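PDB 6EO5: PpBBE-like 1 D396N from Physcomitrella patens subsp. patens, which probably oxidises cellobiose, as a variant of a berberine bridge enzyme-like flavoenzyme whose FAD is bi-covalently attached. Local coordinates for residues A251-A256 / T276-L281; E268-G273 / L307-Y312. All coordinates share one frame; numbering follows the deposited sequence.

Both contacts are buried, and they lie 12 Å apart, centre to centre, on a single seven-stranded antiparallel sheet, where strands 253-259 and 264-271 are neighbours. Contact 1 leans a helical turn on the first strand; contact 2 brings the end of helix 302-308 to the second. Backbone pairing joins them directly, with Glu252 O 2.8 Å from Leu272 N and Ala256 N 2.8 Å from Glu268 O. Their chemistry differs with place. In contact 1 aliphatic side chains meet where helix 279-288 begins, with Leu281 toward the more open margin, whereas contact 2 gathers a carboxylate, a hydroxyl and an amide where the side chain of Asn309 lies about 9 Å from the bound FAD, Glu268 being the partly exposed member.

Contact 1 (A251-A256 / T276-L281); sequences AEISAA and TSLLPL
Ile253, at the start of strand 253-259, faces Leu281 of helix 279-288 with their CA atoms 8.7 Å apart, a separation that leaves all the touching to side chains. This is helix-on-sheet packing in an antiparallel sheet of seven strands, as found in the substrate domain of the vanillyl-alcohol oxidase fold. The chain runs through strands 253-259 and 264-271 and then turns back, so that the beginning of the helix lies over the sheet it has just left. Within 276-281 the bond from Leu281 N to Leu278 O, 2.8 Å long, closes a turn that carries both leucines to Ile253. About 104 Å² is buried, most of it by the isoleucine.

Ile253 suits its place twice over: its branched CB is well accommodated in an extended backbone, and its long arm can reach beyond its own strand. CG1 lies beside the backbone N, and an extended second torsion (chi2 -171°) carries CD1 outward to the helical turn. This one methyl does the touching. Leu281 offers CB and CD1 to it and crosses the isoleucine obliquely, while Leu278, at the other end of the same turn, adds a single methyl, its CG standing anti to the backbone N (chi1 173°). Leucine suits both places because its branched apolar end offers methyls to a neighbouring side chain.

The surroundings extend the apolar layer. Tyr271 of the neighbouring strand touches Ile253 and Leu281, and Phe225 of strand 222-230 lies against Ile253 and Leu278. Across the contact itself, Ile253 CD1 stands 3.9 Å from Leu281 CB and 4.1 Å from Leu278 CD1, so one terminal methyl touches both leucines.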
ATOM      1  N   ALA A 251      -0.437 -17.657 -12.531  1.00 55.15           N
ATOM      2  CA  ALA A 251      -0.031 -16.267 -12.367  1.00 52.30           C
ATOM      3  C   ALA A 251      -0.912 -15.286 -13.124  1.00 56.31           C
ATOM      4  O   ALA A 251      -0.948 -14.106 -12.749  1.00 54.50           O
ATOM      5  CB  ALA A 251       1.420 -16.080 -12.809  1.00 52.20           C
ATOM      6  N   GLU A 252      -1.617 -15.727 -14.175  1.00 55.91           N
ATOM      7  CA  GLU A 252      -2.475 -14.807 -14.922  1.00 52.61           C
ATOM      8  C   GLU A 252      -3.683 -14.334 -14.118  1.00 55.03           C
ATOM      9  O   GLU A 252      -4.407 -13.457 -14.596  1.00 57.95           O
ATOM     10  CB  GLU A 252      -2.957 -15.446 -16.232  1.00 55.70           C
ATOM     11  CG  GLU A 252      -1.883 -15.657 -17.290  1.00 51.10           C
ATOM     12  CD  GLU A 252      -0.877 -16.722 -16.907  1.00 59.09           C
ATOM     13  OE1 GLU A 252      -1.260 -17.695 -16.220  1.00 60.79           O
ATOM     14  OE2 GLU A 252       0.304 -16.576 -17.281  1.00 64.02           O
ATOM     15  N   ILE A 253      -3.898 -14.860 -12.908  1.00 55.69           N
ATOM     16  CA  ILE A 253      -5.006 -14.468 -12.042  1.00 54.40           C
ATOM     17  C   ILE A 253      -4.452 -13.879 -10.747  1.00 55.39           C
ATOM     18  O   ILE A 253      -3.543 -14.448 -10.131  1.00 56.90           O
ATOM     19  CB  ILE A 253      -5.933 -15.663 -11.742  1.00 53.48           C
ATOM     20  CG1 ILE A 253      -6.784 -16.000 -12.969  1.00 53.81           C
ATOM     21  CG2 ILE A 253      -6.800 -15.387 -10.525  1.00 50.72           C
ATOM     22  CD1 ILE A 253      -7.868 -17.001 -12.702  1.00 50.74           C
ATOM     23  N   SER A 254      -5.001 -12.744 -10.339  1.00 55.03           N
ATOM     24  CA  SER A 254      -4.780 -12.177  -9.016  1.00 51.95           C
ATOM     25  C   SER A 254      -6.144 -12.025  -8.361  1.00 56.25           C
ATOM     26  O   SER A 254      -7.050 -11.431  -8.949  1.00 58.78           O
ATOM     27  CB  SER A 254      -4.078 -10.817  -9.081  1.00 49.51           C
ATOM     28  OG  SER A 254      -2.725 -10.936  -9.484  1.00 48.41           O
ATOM     29  N   ALA A 255      -6.301 -12.565  -7.158  1.00 52.88           N
ATOM     30  CA  ALA A 255      -7.603 -12.574  -6.516  1.00 53.25           C
ATOM     31  C   ALA A 255      -7.451 -12.199  -5.057  1.00 53.71           C
ATOM     32  O   ALA A 255      -6.370 -12.301  -4.474  1.00 57.72           O
ATOM     33  CB  ALA A 255      -8.298 -13.942  -6.624  1.00 57.30           C
ATOM     34  N   ALA A 256      -8.560 -11.764  -4.477  1.00 52.81           N
ATOM     35  CA  ALA A 256      -8.643 -11.423  -3.069  1.00 51.71           C
ATOM     36  C   ALA A 256      -9.972 -11.929  -2.546  1.00 53.41           C
ATOM     37  O   ALA A 256     -10.981 -11.880  -3.253  1.00 57.06           O
ATOM     38  CB  ALA A 256      -8.526  -9.913  -2.833  1.00 48.80           C
ATOM     39  N   THR A 276     -13.713 -16.389 -22.183  1.00 59.19           N
ATOM     40  CA  THR A 276     -14.021 -17.773 -22.542  1.00 57.85           C
ATOM     41  C   THR A 276     -12.992 -18.765 -22.014  1.00 59.35           C
ATOM     42  O   THR A 276     -13.260 -19.969 -22.037  1.00 65.30           O
ATOM     43  CB  THR A 276     -14.155 -17.935 -24.067  1.00 63.00           C
ATOM     44  OG1 THR A 276     -13.057 -17.295 -24.736  1.00 65.08           O
ATOM     45  CG2 THR A 276     -15.462 -17.351 -24.558  1.00 54.59           C
ATOM     46  N   SER A 277     -11.841 -18.302 -21.532  1.00 60.16           N
ATOM     47  CA  SER A 277     -10.863 -19.178 -20.899  1.00 61.50           C
ATOM     48  C   SER A 277     -10.987 -19.240 -19.372  1.00 63.41           C
ATOM     49  O   SER A 277     -10.310 -20.067 -18.754  1.00 63.51           O
ATOM     50  CB  SER A 277      -9.447 -18.728 -21.272  1.00 64.13           C
ATOM     51  OG  SER A 277      -9.178 -18.941 -22.644  1.00 66.99           O
ATOM     52  N   LEU A 278     -11.846 -18.415 -18.756  1.00 60.55           N
ATOM     53  CA  LEU A 278     -11.803 -18.226 -17.306  1.00 57.20           C
ATOM     54  C   LEU A 278     -12.314 -19.446 -16.540  1.00 61.06           C
ATOM     55  O   LEU A 278     -11.733 -19.824 -15.514  1.00 64.42           O
ATOM     56  CB  LEU A 278     -12.602 -16.982 -16.902  1.00 56.95           C
ATOM     57  CG  LEU A 278     -12.769 -16.788 -15.381  1.00 58.29           C
ATOM     58  CD1 LEU A 278     -11.438 -16.521 -14.702  1.00 52.51           C
ATOM     59  CD2 LEU A 278     -13.754 -15.689 -15.034  1.00 56.01           C
ATOM     60  N   LEU A 279     -13.400 -20.068 -16.997  1.00 59.64           N
ATOM     61  CA  LEU A 279     -14.099 -21.018 -16.129  1.00 61.76           C
ATOM     62  C   LEU A 279     -13.272 -22.230 -15.707  1.00 61.98           C
ATOM     63  O   LEU A 279     -13.406 -22.647 -14.543  1.00 61.66           O
ATOM     64  CB  LEU A 279     -15.422 -21.444 -16.778  1.00 65.10           C
ATOM     65  CG  LEU A 279     -16.621 -20.633 -16.241  1.00 74.62           C
ATOM     66  CD1 LEU A 279     -16.477 -19.118 -16.476  1.00 68.34           C
ATOM     67  CD2 LEU A 279     -17.934 -21.130 -16.821  1.00 71.16           C
ATOM     68  N   PRO A 280     -12.417 -22.832 -16.543  1.00 61.87           N
ATOM     69  CA  PRO A 280     -11.547 -23.897 -16.016  0.61 56.37           C
ATOM     70  C   PRO A 280     -10.724 -23.456 -14.832  1.00 60.04           C
ATOM     71  O   PRO A 280     -10.365 -24.291 -13.995  1.00 63.42           O
ATOM     72  CB  PRO A 280     -10.642 -24.244 -17.201  0.61 53.71           C
ATOM     73  CG  PRO A 280     -11.353 -23.771 -18.366  1.00 56.21           C
ATOM     74  CD  PRO A 280     -12.184 -22.605 -17.978  1.00 57.46           C
ATOM     75  N   LEU A 281     -10.422 -22.160 -14.722  1.00 58.89           N
ATOM     76  CA  LEU A 281      -9.527 -21.662 -13.685  1.00 56.14           C
ATOM     77  C   LEU A 281     -10.232 -21.308 -12.376  1.00 57.50           C
ATOM     78  O   LEU A 281      -9.567 -21.186 -11.345  1.00 60.82           O
ATOM     79  CB  LEU A 281      -8.767 -20.438 -14.197  1.00 54.40           C
ATOM     80  CG  LEU A 281      -7.992 -20.669 -15.491  1.00 56.69           C
ATOM     81  CD1 LEU A 281      -7.430 -19.366 -16.021  1.00 52.47           C
ATOM     82  CD2 LEU A 281      -6.886 -21.693 -15.280  1.00 54.39           C
TER

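Contact 2 (E268-G273 / L307-Y312); sequences EGTYLG and LVNWNY
This is a small, buried polar contact in which Asn309, in the turn that closes the helix beginning at 302, meets Glu268 and Thr270 on strand 264-271 of the seven-stranded antiparallel sheet. The helix is closed by a Schellman motif, and the side chain of Asn309 lies about 9 Å from the bound FAD. About 114 Å² is buried between the segments.

In the Schellman motif Tyr312 N bonds to Leu307 O at 2.9 Å, and Asn311 N bonds to Val308 O at the same length. Asn311 is the C-prime residue and has positive phi (69°), a backbone shape that asparagine tolerates better than most residues. Leu307 O also accepts from Trp310 N, so a single carbonyl gathers two donors. Asn309 O accepts a hydrogen bond from Asn141 ND2.

From there the amide of Asn309 projects to the strand. Glu268 and Thr270 are two apart and both point to it, with Gly269 between them. The carboxylate of Glu268 stands almost at right angles to the amide, the two planes being 82° apart, and Glu268 OE2 lies 3.4 Å from the atom modelled as Asn309 OD1. The amide O and N are probably interchanged in the model, and with the amide turned over this approach may be a hydrogen bond. The Glu268 chain is extended, with CG anti to the backbone N (chi1 -175°) and CD continuing the line, long enough to reach the turn, and OE2 is already hydrogen-bonded by His224 NE2 from the adjacent strand. Phe158 packs on both Thr270 and Asn309. Threonine, beta-branched and at home in a strand, brings OG1 beside the amide, where the atom modelled as Asn309 ND2 is 3.6 Å from Thr270 OG1.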
ATOM      1  N   GLU A 268     -13.037 -11.948  -5.348  1.00 53.70           N
ATOM      2  CA  GLU A 268     -12.925 -11.020  -6.462  1.00 55.82           C
ATOM      3  C   GLU A 268     -11.561 -11.174  -7.121  1.00 56.70           C
ATOM      4  O   GLU A 268     -10.556 -11.383  -6.435  1.00 57.40           O
ATOM      5  CB  GLU A 268     -13.139  -9.577  -6.008  1.00 55.75           C
ATOM      6  CG  GLU A 268     -13.137  -8.605  -7.171  1.00 60.41           C
ATOM      7  CD  GLU A 268     -13.368  -7.165  -6.766  1.00 65.01           C
ATOM      8  OE1 GLU A 268     -13.340  -6.881  -5.543  1.00 67.98           O
ATOM      9  OE2 GLU A 268     -13.576  -6.325  -7.684  1.00 66.10           O
ATOM     10  N   GLY A 269     -11.517 -11.075  -8.452  1.00 52.97           N
ATOM     11  CA  GLY A 269     -10.251 -11.297  -9.126  1.00 53.15           C
ATOM     12  C   GLY A 269     -10.205 -10.765 -10.541  1.00 55.20           C
ATOM     13  O   GLY A 269     -11.222 -10.436 -11.153  1.00 55.36           O
ATOM     14  N   THR A 270      -8.983 -10.700 -11.058  1.00 56.03           N
ATOM     15  CA  THR A 270      -8.713 -10.258 -12.413  1.00 55.81           C
ATOM     16  C   THR A 270      -7.894 -11.322 -13.128  1.00 56.31           C
ATOM     17  O   THR A 270      -6.873 -11.782 -12.601  1.00 56.18           O
ATOM     18  CB  THR A 270      -7.972  -8.920 -12.414  1.00 59.26           C
ATOM     19  OG1 THR A 270      -8.797  -7.922 -11.791  1.00 57.39           O
ATOM     20  CG2 THR A 270      -7.625  -8.502 -13.849  1.00 53.36           C
ATOM     21  N   TYR A 271      -8.351 -11.706 -14.322  1.00 58.45           N
ATOM     22  CA  TYR A 271      -7.702 -12.712 -15.161  1.00 53.70           C
ATOM     23  C   TYR A 271      -7.139 -12.030 -16.400  1.00 55.53           C
ATOM     24  O   TYR A 271      -7.881 -11.384 -17.153  1.00 56.32           O
ATOM     25  CB  TYR A 271      -8.689 -13.812 -15.547  1.00 54.44           C
ATOM     26  CG  TYR A 271      -8.186 -14.759 -16.603  1.00 57.00           C
ATOM     27  CD1 TYR A 271      -6.912 -15.309 -16.523  1.00 57.75           C
ATOM     28  CD2 TYR A 271      -8.995 -15.123 -17.680  1.00 61.25           C
ATOM     29  CE1 TYR A 271      -6.446 -16.184 -17.497  1.00 59.11           C
ATOM     30  CE2 TYR A 271      -8.542 -16.003 -18.665  1.00 60.19           C
ATOM     31  CZ  TYR A 271      -7.270 -16.532 -18.567  1.00 61.77           C
ATOM     32  OH  TYR A 271      -6.824 -17.403 -19.537  1.00 55.18           O
ATOM     33  N   LEU A 272      -5.827 -12.157 -16.597  1.00 54.76           N
ATOM     34  CA  LEU A 272      -5.152 -11.603 -17.773  1.00 60.11           C
ATOM     35  C   LEU A 272      -5.348 -12.541 -18.969  1.00 59.74           C
ATOM     36  O   LEU A 272      -4.442 -13.251 -19.414  1.00 61.76           O
ATOM     37  CB  LEU A 272      -3.678 -11.376 -17.474  1.00 53.66           C
ATOM     38  CG  LEU A 272      -3.390 -10.381 -16.358  1.00 53.58           C
ATOM     39  CD1 LEU A 272      -1.912 -10.383 -16.037  1.00 53.25           C
ATOM     40  CD2 LEU A 272      -3.845  -9.002 -16.757  1.00 50.25           C
ATOM     41  N   GLY A 273      -6.561 -12.518 -19.504  1.00 55.56           N
ATOM     42  CA  GLY A 273      -6.943 -13.483 -20.514  1.00 55.08           C
ATOM     43  C   GLY A 273      -8.377 -13.253 -20.935  1.00 61.12           C
ATOM     44  O   GLY A 273      -9.069 -12.369 -20.419  1.00 60.70           O
ATOM     45  N   LEU A 307     -11.572   0.797 -13.359  1.00 62.82           N
ATOM     46  CA  LEU A 307     -12.807   1.424 -12.905  1.00 60.12           C
ATOM     47  C   LEU A 307     -13.683   0.429 -12.163  1.00 60.93           C
ATOM     48  O   LEU A 307     -14.264   0.759 -11.123  1.00 63.29           O
ATOM     49  CB  LEU A 307     -13.548   2.029 -14.092  1.00 61.63           C
ATOM     50  CG  LEU A 307     -12.869   3.282 -14.650  1.00 62.02           C
ATOM     51  CD1 LEU A 307     -13.188   3.483 -16.126  1.00 58.02           C
ATOM     52  CD2 LEU A 307     -13.289   4.486 -13.827  1.00 60.90           C
ATOM     53  N   VAL A 308     -13.786  -0.794 -12.673  1.00 56.96           N
ATOM     54  CA  VAL A 308     -14.670  -1.765 -12.050  1.00 57.94           C
ATOM     55  C   VAL A 308     -14.131  -2.168 -10.685  1.00 62.51           C
ATOM     56  O   VAL A 308     -14.895  -2.331  -9.722  1.00 57.80           O
ATOM     57  CB  VAL A 308     -14.863  -2.969 -12.988  1.00 57.18           C
ATOM     58  CG1 VAL A 308     -15.609  -4.078 -12.295  1.00 59.61           C
ATOM     59  CG2 VAL A 308     -15.620  -2.528 -14.229  1.00 57.40           C
ATOM     60  N   ASN A 309     -12.802  -2.291 -10.566  1.00 62.21           N
ATOM     61  CA  ASN A 309     -12.174  -2.636  -9.297  1.00 57.67           C
ATOM     62  C   ASN A 309     -12.341  -1.551  -8.251  1.00 59.74           C
ATOM     63  O   ASN A 309     -11.938  -1.758  -7.104  1.00 63.04           O
ATOM     64  CB  ASN A 309     -10.685  -2.926  -9.479  1.00 57.60           C
ATOM     65  CG  ASN A 309     -10.427  -4.327  -9.960  1.00 58.54           C
ATOM     66  OD1 ASN A 309     -11.325  -5.162  -9.951  1.00 61.53           O
ATOM     67  ND2 ASN A 309      -9.195  -4.601 -10.372  1.00 56.54           N
ATOM     68  N   TRP A 310     -12.907  -0.404  -8.610  1.00 63.05           N
ATOM     69  CA  TRP A 310     -13.291   0.596  -7.624  1.00 61.48           C
ATOM     70  C   TRP A 310     -14.781   0.924  -7.692  1.00 61.45           C
ATOM     71  O   TRP A 310     -15.193   2.026  -7.321  1.00 60.72           O
ATOM     72  CB  TRP A 310     -12.440   1.850  -7.774  1.00 59.17           C
ATOM     73  CG  TRP A 310     -12.392   2.614  -6.507  1.00 62.00           C
ATOM     74  CD1 TRP A 310     -12.859   3.881  -6.294  1.00 62.84           C
ATOM     75  CD2 TRP A 310     -11.879   2.156  -5.254  1.00 57.53           C
ATOM     76  NE1 TRP A 310     -12.658   4.241  -4.990  1.00 61.21           N
ATOM     77  CE2 TRP A 310     -12.063   3.202  -4.323  1.00 59.62           C
ATOM     78  CE3 TRP A 310     -11.276   0.967  -4.827  1.00 59.32           C
ATOM     79  CZ2 TRP A 310     -11.655   3.102  -2.980  1.00 53.65           C
ATOM     80  CZ3 TRP A 310     -10.876   0.862  -3.498  1.00 61.14           C
ATOM     81  CH2 TRP A 310     -11.069   1.931  -2.586  1.00 55.14           C
ATOM     82  N   ASN A 311     -15.594  -0.036  -8.153  1.00 61.13           N
ATOM     83  CA  ASN A 311     -17.054   0.042  -8.155  1.00 63.11           C
ATOM     84  C   ASN A 311     -17.607   1.080  -9.132  1.00 64.13           C
ATOM     85  O   ASN A 311     -18.716   1.592  -8.940  1.00 64.46           O
ATOM     86  CB  ASN A 311     -17.591   0.305  -6.749  1.00 56.30           C
ATOM     87  CG  ASN A 311     -17.303  -0.832  -5.810  1.00 61.16           C
ATOM     88  OD1 ASN A 311     -17.679  -1.963  -6.075  1.00 61.21           O
ATOM     89  ND2 ASN A 311     -16.604  -0.545  -4.715  1.00 59.02           N
ATOM     90  N   TYR A 312     -16.873   1.397 -10.155  1.00 61.37           N
ATOM     91  CA  TYR A 312     -17.545   2.191 -11.170  1.00 64.07           C
ATOM     92  C   TYR A 312     -18.065   1.271 -12.265  1.00 66.55           C
ATOM     93  O   TYR A 312     -17.410   0.275 -12.594  1.00 66.03           O
ATOM     94  CB  TYR A 312     -16.602   3.217 -11.797  1.00 63.12           C
ATOM     95  CG  TYR A 312     -16.277   4.418 -10.929  1.00 65.06           C
ATOM     96  CD1 TYR A 312     -17.170   5.477 -10.810  1.00 64.22           C
ATOM     97  CD2 TYR A 312     -15.063   4.509 -10.252  1.00 62.03           C
ATOM     98  CE1 TYR A 312     -16.866   6.588 -10.026  1.00 65.73           C
ATOM     99  CE2 TYR A 312     -14.754   5.615  -9.465  1.00 61.03           C
ATOM    100  CZ  TYR A 312     -15.658   6.652  -9.357  1.00 64.61           C
ATOM    101  OH  TYR A 312     -15.353   7.755  -8.590  1.00 66.46           O
TER